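Local coordinates for protein putative transcriptional regulator (Clostridium difficile, PDB 3QI7) that is of unknown function, a putative transcriptional regulator or lipoprotein with a periplasmic-binding-protein-like fold that may bind a small ligand such as a sugar, at residues K157-L168 with L189-N200. Numbering follows the deposited sequence.
Sequences KAFIHYASTDDL and LPFVQVNTPNIN
F159 and F191 lie side by side on one face of a parallel strand pair, CD1 of F159 3.8 Å from CE1 of F191. The rings are roughly parallel, 29° between their planes, yet offset so far (centroids 6.0 Å apart) that little of one lies over the other. With CG anti to the backbone N and beside the carbonyl carbon, the F191 ring leans forward and over toward strand 159-164, where CE1 and CZ meet H161 CB; helix 171-186 packs on both phenylalanines. On the other face, I160 CD1 meets V192 CG2 at 3.6 Å. Next along, Y162 turns CG beside its own backbone N (chi1 -72°), bringing CE1 to 3.6 Å from V194 CB, while the T196 side chain crosses the tyrosine at about a right angle, its CG2 near CB and CD1 of Y162. D215 of helix 203-223 holds the Y162 hydroxyl. Between the faces, the backbone bond from H161 N to V192 O is nearly straight; A163 N to V194 O is weak at 3.5 Å, and T196 N then donates to A163 O from above the carbonyl plane. A water donates to V194 O and bonds H161 ND1 in the imidazole plane.

Farther on, the N198 amide stacks across the D166 carboxylate, planes 8° apart, and its OD1 accepts D166 N at 3.0 Å. D167 N donates to S164 OG, which makes an ST motif, and D167 OD2 in return accepts S164 N. With helix 171-186 connecting them, 159-164 and 191-196 form a beta-alpha-beta unit, the central and one outer strand of the three-stranded parallel sheet in this periplasmic-binding-protein-like fold.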
ATOM      1  N   LYS A 157     -22.247   9.268  11.155  1.00 26.83           N
ATOM      2  CA  LYS A 157     -23.649   8.888  11.284  0.50 26.06           C
ATOM      3  C   LYS A 157     -24.189   8.271   9.996  1.00 27.27           C
ATOM      4  O   LYS A 157     -25.322   7.773   9.972  1.00 26.91           O
ATOM      5  CB  LYS A 157     -24.489  10.080  11.738  0.50 27.70           C
ATOM      6  CG  LYS A 157     -24.168  10.541  13.153  0.50 26.86           C
ATOM      7  CD  LYS A 157     -24.171   9.380  14.133  0.50 27.93           C
ATOM      8  CE  LYS A 157     -24.417   9.858  15.573  0.50 34.50           C
ATOM      9  NZ  LYS A 157     -23.913   8.870  16.583  0.50 28.82           N
ATOM     10  N   ALA A 158     -23.381   8.311   8.927  1.00 25.48           N
ATOM     11  CA  ALA A 158     -23.643   7.558   7.682  1.00 25.38           C
ATOM     12  C   ALA A 158     -22.280   7.351   7.006  1.00 23.91           C
ATOM     13  O   ALA A 158     -21.323   8.077   7.301  1.00 23.72           O
ATOM     14  CB  ALA A 158     -24.631   8.325   6.739  1.00 21.29           C
ATOM     15  N   PHE A 159     -22.191   6.355   6.129  1.00 22.99           N
ATOM     16  CA  PHE A 159     -21.027   6.113   5.289  1.00 20.44           C
ATOM     17  C   PHE A 159     -21.487   6.169   3.832  1.00 23.58           C
ATOM     18  O   PHE A 159     -22.324   5.348   3.419  1.00 23.37           O
ATOM     19  CB  PHE A 159     -20.449   4.733   5.589  1.00 22.63           C
ATOM     20  CG  PHE A 159     -19.139   4.424   4.910  1.00 20.58           C
ATOM     21  CD1 PHE A 159     -19.060   4.189   3.517  1.00 19.09           C
ATOM     22  CD2 PHE A 159     -17.975   4.260   5.676  1.00 20.75           C
ATOM     23  CE1 PHE A 159     -17.857   3.860   2.953  1.00 22.07           C
ATOM     24  CE2 PHE A 159     -16.761   3.965   5.076  1.00 19.41           C
ATOM     25  CZ  PHE A 159     -16.717   3.745   3.733  1.00 16.33           C
ATOM     26  N   ILE A 160     -20.965   7.132   3.072  1.00 23.15           N
ATOM     27  CA  ILE A 160     -21.306   7.272   1.633  1.00 22.71           C
ATOM     28  C   ILE A 160     -20.162   6.640   0.806  1.00 21.79           C
ATOM     29  O   ILE A 160     -19.012   7.017   0.979  1.00 21.15           O
ATOM     30  CB  ILE A 160     -21.549   8.756   1.218  1.00 23.50           C
ATOM     31  CG1 ILE A 160     -22.299   9.541   2.305  1.00 24.60           C
ATOM     32  CG2 ILE A 160     -22.355   8.834  -0.113  1.00 20.49           C
ATOM     33  CD1 ILE A 160     -23.700   9.001   2.754  1.00 23.11           C
ATOM     34  N   HIS A 161     -20.481   5.637  -0.034  1.00 20.58           N
ATOM     35  CA  HIS A 161     -19.520   4.958  -0.920  1.00 18.80           C
ATOM     36  C   HIS A 161     -19.778   5.311  -2.378  1.00 23.76           C
ATOM     37  O   HIS A 161     -20.912   5.129  -2.856  1.00 24.86           O
ATOM     38  CB  HIS A 161     -19.689   3.446  -0.751  1.00 22.40           C
ATOM     39  CG  HIS A 161     -18.686   2.625  -1.503  1.00 21.01           C
ATOM     40  ND1 HIS A 161     -18.804   2.354  -2.859  1.00 22.02           N
ATOM     41  CD2 HIS A 161     -17.581   1.967  -1.078  1.00 21.38           C
ATOM     42  CE1 HIS A 161     -17.791   1.585  -3.229  1.00 23.21           C
ATOM     43  NE2 HIS A 161     -17.033   1.341  -2.170  1.00 26.20           N
ATOM     44  N   TYR A 162     -18.752   5.858  -3.048  1.00 22.52           N
ATOM     45  CA  TYR A 162     -18.841   6.330  -4.442  1.00 23.36           C
ATOM     46  C   TYR A 162     -17.899   5.492  -5.326  1.00 23.15           C
ATOM     47  O   TYR A 162     -16.720   5.364  -5.034  1.00 24.23           O
ATOM     48  CB  TYR A 162     -18.424   7.813  -4.542  1.00 23.02           C
ATOM     49  CG  TYR A 162     -19.395   8.803  -3.969  1.00 21.64           C
ATOM     50  CD1 TYR A 162     -20.580   9.070  -4.602  1.00 20.52           C
ATOM     51  CD2 TYR A 162     -19.097   9.515  -2.803  1.00 21.79           C
ATOM     52  CE1 TYR A 162     -21.479   9.978  -4.073  1.00 28.79           C
ATOM     53  CE2 TYR A 162     -19.975  10.423  -2.276  1.00 31.98           C
ATOM     54  CZ  TYR A 162     -21.177  10.662  -2.919  1.00 28.07           C
ATOM     55  OH  TYR A 162     -22.053  11.579  -2.388  1.00 32.49           O
ATOM     56  N   ALA A 163     -18.441   4.976  -6.437  1.00 26.14           N
ATOM     57  CA  ALA A 163     -17.748   4.109  -7.397  1.00 24.44           C
ATOM     58  C   ALA A 163     -18.655   3.973  -8.611  1.00 23.85           C
ATOM     59  O   ALA A 163     -19.878   3.940  -8.459  1.00 26.82           O
ATOM     60  CB  ALA A 163     -17.542   2.711  -6.809  1.00 22.82           C
ATOM     61  N   SER A 164     -18.063   3.887  -9.800  1.00 26.85           N
ATOM     62  CA  SER A 164     -18.817   3.630 -11.037  1.00 29.37           C
ATOM     63  C   SER A 164     -19.161   2.136 -11.151  1.00 29.97           C
ATOM     64  O   SER A 164     -18.525   1.317 -10.519  1.00 29.84           O
ATOM     65  CB  SER A 164     -17.996   4.048 -12.258  1.00 31.84           C
ATOM     66  OG  SER A 164     -16.994   3.088 -12.573  1.00 29.47           O
ATOM     67  N   THR A 165     -20.114   1.771 -12.010  1.00 31.91           N
ATOM     68  CA  THR A 165     -20.429   0.345 -12.162  1.00 33.97           C
ATOM     69  C   THR A 165     -19.271  -0.416 -12.834  1.00 35.61           C
ATOM     70  O   THR A 165     -19.053  -1.599 -12.522  1.00 34.58           O
ATOM     71  CB  THR A 165     -21.784   0.122 -12.832  1.00 37.48           C
ATOM     72  OG1 THR A 165     -21.841   0.787 -14.085  1.00 34.83           O
ATOM     73  CG2 THR A 165     -22.897   0.670 -11.946  1.00 41.44           C
ATOM     74  N   ASP A 166     -18.482   0.276 -13.677  1.00 31.44           N
ATOM     75  CA  ASP A 166     -17.222  -0.285 -14.173  1.00 32.15           C
ATOM     76  C   ASP A 166     -16.203  -0.533 -13.062  1.00 32.84           C
ATOM     77  O   ASP A 166     -15.549  -1.587 -13.060  1.00 32.40           O
ATOM     78  CB  ASP A 166     -16.585   0.584 -15.244  1.00 32.15           C
ATOM     79  CG  ASP A 166     -17.307   0.499 -16.609  1.00 34.66           C
ATOM     80  OD1 ASP A 166     -18.189  -0.347 -16.817  1.00 36.54           O
ATOM     81  OD2 ASP A 166     -16.968   1.287 -17.485  1.00 38.89           O
ATOM     82  N   ASP A 167     -16.057   0.425 -12.135  1.00 30.03           N
ATOM     83  CA  ASP A 167     -15.207   0.222 -10.939  1.00 30.68           C
ATOM     84  C   ASP A 167     -15.583  -1.043 -10.164  1.00 28.05           C
ATOM     85  O   ASP A 167     -14.705  -1.757  -9.681  1.00 27.25           O
ATOM     86  CB  ASP A 167     -15.272   1.402  -9.939  1.00 27.53           C
ATOM     87  CG  ASP A 167     -14.669   2.688 -10.469  1.00 33.37           C
ATOM     88  OD1 ASP A 167     -13.627   2.665 -11.188  1.00 36.94           O
ATOM     89  OD2 ASP A 167     -15.226   3.757 -10.120  1.00 29.28           O
ATOM     90  N   LEU A 168     -16.880  -1.289 -10.019  1.00 28.99           N
ATOM     91  CA  LEU A 168     -17.366  -2.477  -9.318  1.00 32.66           C
ATOM     92  C   LEU A 168     -17.031  -3.831  -9.999  1.00 36.50           C
ATOM     93  O   LEU A 168     -17.277  -4.886  -9.392  1.00 34.47           O
ATOM     94  CB  LEU A 168     -18.875  -2.362  -9.046  1.00 34.15           C
ATOM     95  CG  LEU A 168     -19.350  -1.181  -8.167  1.00 37.28           C
ATOM     96  CD1 LEU A 168     -20.845  -1.270  -7.909  1.00 41.98           C
ATOM     97  CD2 LEU A 168     -18.619  -1.134  -6.838  1.00 35.31           C
ATOM     98  N   LEU A 189     -24.106   1.525  11.479  1.00 25.59           N
ATOM     99  CA  LEU A 189     -23.749   2.705  10.686  1.00 26.27           C
ATOM    100  C   LEU A 189     -24.511   2.689   9.361  1.00 26.30           C
ATOM    101  O   LEU A 189     -24.237   1.857   8.489  1.00 27.10           O
ATOM    102  CB  LEU A 189     -22.245   2.727  10.391  1.00 27.45           C
ATOM    103  CG  LEU A 189     -21.636   3.878   9.565  1.00 23.02           C
ATOM    104  CD1 LEU A 189     -22.171   5.249  10.029  1.00 23.37           C
ATOM    105  CD2 LEU A 189     -20.112   3.815   9.657  1.00 21.72           C
ATOM    106  N   PRO A 190     -25.444   3.635   9.177  1.00 28.02           N
ATOM    107  CA  PRO A 190     -26.131   3.712   7.892  1.00 29.07           C
ATOM    108  C   PRO A 190     -25.157   3.751   6.710  1.00 26.97           C
ATOM    109  O   PRO A 190     -24.171   4.460   6.735  1.00 26.59           O
ATOM    110  CB  PRO A 190     -26.948   5.007   8.010  1.00 31.22           C
ATOM    111  CG  PRO A 190     -27.207   5.139   9.495  1.00 33.55           C
ATOM    112  CD  PRO A 190     -25.942   4.636  10.136  1.00 30.89           C
ATOM    113  N   PHE A 191     -25.428   2.940   5.695  1.00 27.03           N
ATOM    114  CA  PHE A 191     -24.559   2.840   4.551  1.00 26.42           C
ATOM    115  C   PHE A 191     -25.331   3.267   3.298  1.00 26.90           C
ATOM    116  O   PHE A 191     -26.455   2.833   3.091  1.00 25.93           O
ATOM    117  CB  PHE A 191     -24.037   1.409   4.415  1.00 25.14           C
ATOM    118  CG  PHE A 191     -23.220   1.182   3.197  1.00 19.84           C
ATOM    119  CD1 PHE A 191     -21.888   1.526   3.172  1.00 26.00           C
ATOM    120  CD2 PHE A 191     -23.783   0.589   2.066  1.00 26.35           C
ATOM    121  CE1 PHE A 191     -21.122   1.315   2.025  1.00 26.23           C
ATOM    122  CE2 PHE A 191     -23.033   0.366   0.938  1.00 27.49           C
ATOM    123  CZ  PHE A 191     -21.695   0.734   0.913  1.00 30.27           C
ATOM    124  N   VAL A 192     -24.711   4.120   2.481  1.00 27.75           N
ATOM    125  CA  VAL A 192     -25.328   4.639   1.266  1.00 27.71           C
ATOM    126  C   VAL A 192     -24.422   4.346   0.090  1.00 28.31           C
ATOM    127  O   VAL A 192     -23.310   4.863   0.030  1.00 26.72           O
ATOM    128  CB  VAL A 192     -25.546   6.163   1.370  1.00 27.93           C
ATOM    129  CG1 VAL A 192     -26.264   6.697   0.104  1.00 30.81           C
ATOM    130  CG2 VAL A 192     -26.324   6.494   2.678  1.00 30.66           C
ATOM    131  N   GLN A 193     -24.866   3.512  -0.857  1.00 27.25           N
ATOM    132  CA  GLN A 193     -24.050   3.267  -2.063  1.00 27.36           C
ATOM    133  C   GLN A 193     -24.545   4.118  -3.223  1.00 27.73           C
ATOM    134  O   GLN A 193     -25.725   4.087  -3.562  1.00 28.36           O
ATOM    135  CB  GLN A 193     -24.041   1.782  -2.456  1.00 26.42           C
ATOM    136  CG  GLN A 193     -23.439   1.528  -3.814  1.00 30.61           C
ATOM    137  CD  GLN A 193     -23.462   0.079  -4.171  1.00 31.96           C
ATOM    138  OE1 GLN A 193     -23.746  -0.753  -3.327  1.00 34.38           O
ATOM    139  NE2 GLN A 193     -23.206  -0.231  -5.438  1.00 35.19           N
ATOM    140  N   VAL A 194     -23.633   4.882  -3.816  1.00 25.63           N
ATOM    141  CA  VAL A 194     -23.956   5.782  -4.910  1.00 26.94           C
ATOM    142  C   VAL A 194     -23.078   5.478  -6.109  1.00 28.75           C
ATOM    143  O   VAL A 194     -21.827   5.514  -6.020  1.00 26.14           O
ATOM    144  CB  VAL A 194     -23.786   7.240  -4.504  1.00 26.25           C
ATOM    145  CG1 VAL A 194     -24.240   8.192  -5.669  1.00 26.57           C
ATOM    146  CG2 VAL A 194     -24.573   7.522  -3.246  1.00 28.25           C
ATOM    147  N   ASN A 195     -23.751   5.167  -7.225  1.00 29.89           N
ATOM    148  CA  ASN A 195     -23.109   4.939  -8.515  1.00 30.82           C
ATOM    149  C   ASN A 195     -22.758   6.244  -9.222  1.00 30.48           C
ATOM    150  O   ASN A 195     -23.638   7.076  -9.541  1.00 33.09           O
ATOM    151  CB  ASN A 195     -23.984   4.081  -9.445  1.00 32.55           C
ATOM    152  CG  ASN A 195     -24.082   2.595  -9.006  1.00 38.48           C
ATOM    153  OD1 ASN A 195     -23.432   2.136  -8.052  1.00 44.67           O
ATOM    154  ND2 ASN A 195     -24.928   1.842  -9.723  1.00 48.84           N
ATOM    155  N   THR A 196     -21.462   6.394  -9.461  1.00 29.49           N
ATOM    156  CA  THR A 196     -20.882   7.510 -10.203  1.00 31.64           C
ATOM    157  C   THR A 196     -20.794   7.143 -11.710  1.00 31.73           C
ATOM    158  O   THR A 196     -20.722   5.950 -12.053  1.00 29.35           O
ATOM    159  CB  THR A 196     -19.457   7.848  -9.688  1.00 28.04           C
ATOM    160  OG1 THR A 196     -18.608   6.698  -9.795  1.00 29.67           O
ATOM    161  CG2 THR A 196     -19.485   8.268  -8.233  1.00 30.11           C
ATOM    162  N   PRO A 197     -20.793   8.156 -12.594  1.00 32.53           N
ATOM    163  CA  PRO A 197     -20.658   7.898 -14.040  1.00 35.29           C
ATOM    164  C   PRO A 197     -19.356   7.165 -14.395  1.00 33.10           C
ATOM    165  O   PRO A 197     -18.287   7.483 -13.864  1.00 30.30           O
ATOM    166  CB  PRO A 197     -20.666   9.305 -14.663  1.00 36.50           C
ATOM    167  CG  PRO A 197     -21.370  10.165 -13.667  1.00 37.41           C
ATOM    168  CD  PRO A 197     -21.039   9.583 -12.305  1.00 31.72           C
ATOM    169  N   ASN A 198     -19.470   6.191 -15.290  1.00 32.88           N
ATOM    170  CA  ASN A 198     -18.322   5.503 -15.847  1.00 35.40           C
ATOM    171  C   ASN A 198     -17.393   6.479 -16.532  1.00 35.00           C
ATOM    172  O   ASN A 198     -17.843   7.389 -17.222  1.00 34.52           O
ATOM    173  CB  ASN A 198     -18.751   4.446 -16.876  1.00 36.88           C
ATOM    174  CG  ASN A 198     -19.324   3.214 -16.236  1.00 37.70           C
ATOM    175  OD1 ASN A 198     -18.976   2.852 -15.124  1.00 40.02           O
ATOM    176  ND2 ASN A 198     -20.187   2.540 -16.957  1.00 37.60           N
ATOM    177  N   ILE A 199     -16.096   6.292 -16.334  1.00 36.09           N
ATOM    178  CA  ILE A 199     -15.105   7.148 -16.958  1.00 39.31           C
ATOM    179  C   ILE A 199     -14.591   6.413 -18.185  1.00 42.81           C
ATOM    180  O   ILE A 199     -13.798   5.481 -18.068  1.00 45.34           O
ATOM    181  CB  ILE A 199     -13.979   7.491 -15.995  1.00 40.15           C
ATOM    182  CG1 ILE A 199     -14.570   8.219 -14.771  1.00 42.35           C
ATOM    183  CG2 ILE A 199     -12.904   8.350 -16.702  1.00 39.45           C
ATOM    184  CD1 ILE A 199     -13.555   8.671 -13.715  1.00 41.77           C
ATOM    185  N   ASN A 200     -15.093   6.784 -19.357  1.00 43.91           N
ATOM    186  CA  ASN A 200     -14.634   6.161 -20.600  1.00 47.25           C
ATOM    187  C   ASN A 200     -13.659   7.039 -21.381  1.00 49.11           C
ATOM    188  O   ASN A 200     -12.809   6.531 -22.107  1.00 51.17           O
ATOM    189  CB  ASN A 200     -15.835   5.767 -21.457  1.00 49.06           C
ATOM    190  CG  ASN A 200     -16.663   4.663 -20.810  1.00 53.90           C
ATOM    191  OD1 ASN A 200     -17.882   4.785 -20.659  1.00 54.06           O
ATOM    192  ND2 ASN A 200     -15.991   3.585 -20.394  1.00 53.46           N
TER
HETATM  193  O   HOH W   1     -20.730   3.130  -4.916  1.00 28.03           O
HETATM  194  O   HOH W   2     -15.539   4.315 -14.463  1.00 31.42           O
HETATM  195  O   HOH W   3     -21.874   3.817 -13.187  1.00 39.99           O
HETATM  196  O   HOH W   4     -14.879   2.762 -17.025  1.00 40.32           O
HETATM  197  O   HOH W   5     -18.308   2.098 -19.786  1.00 43.24           O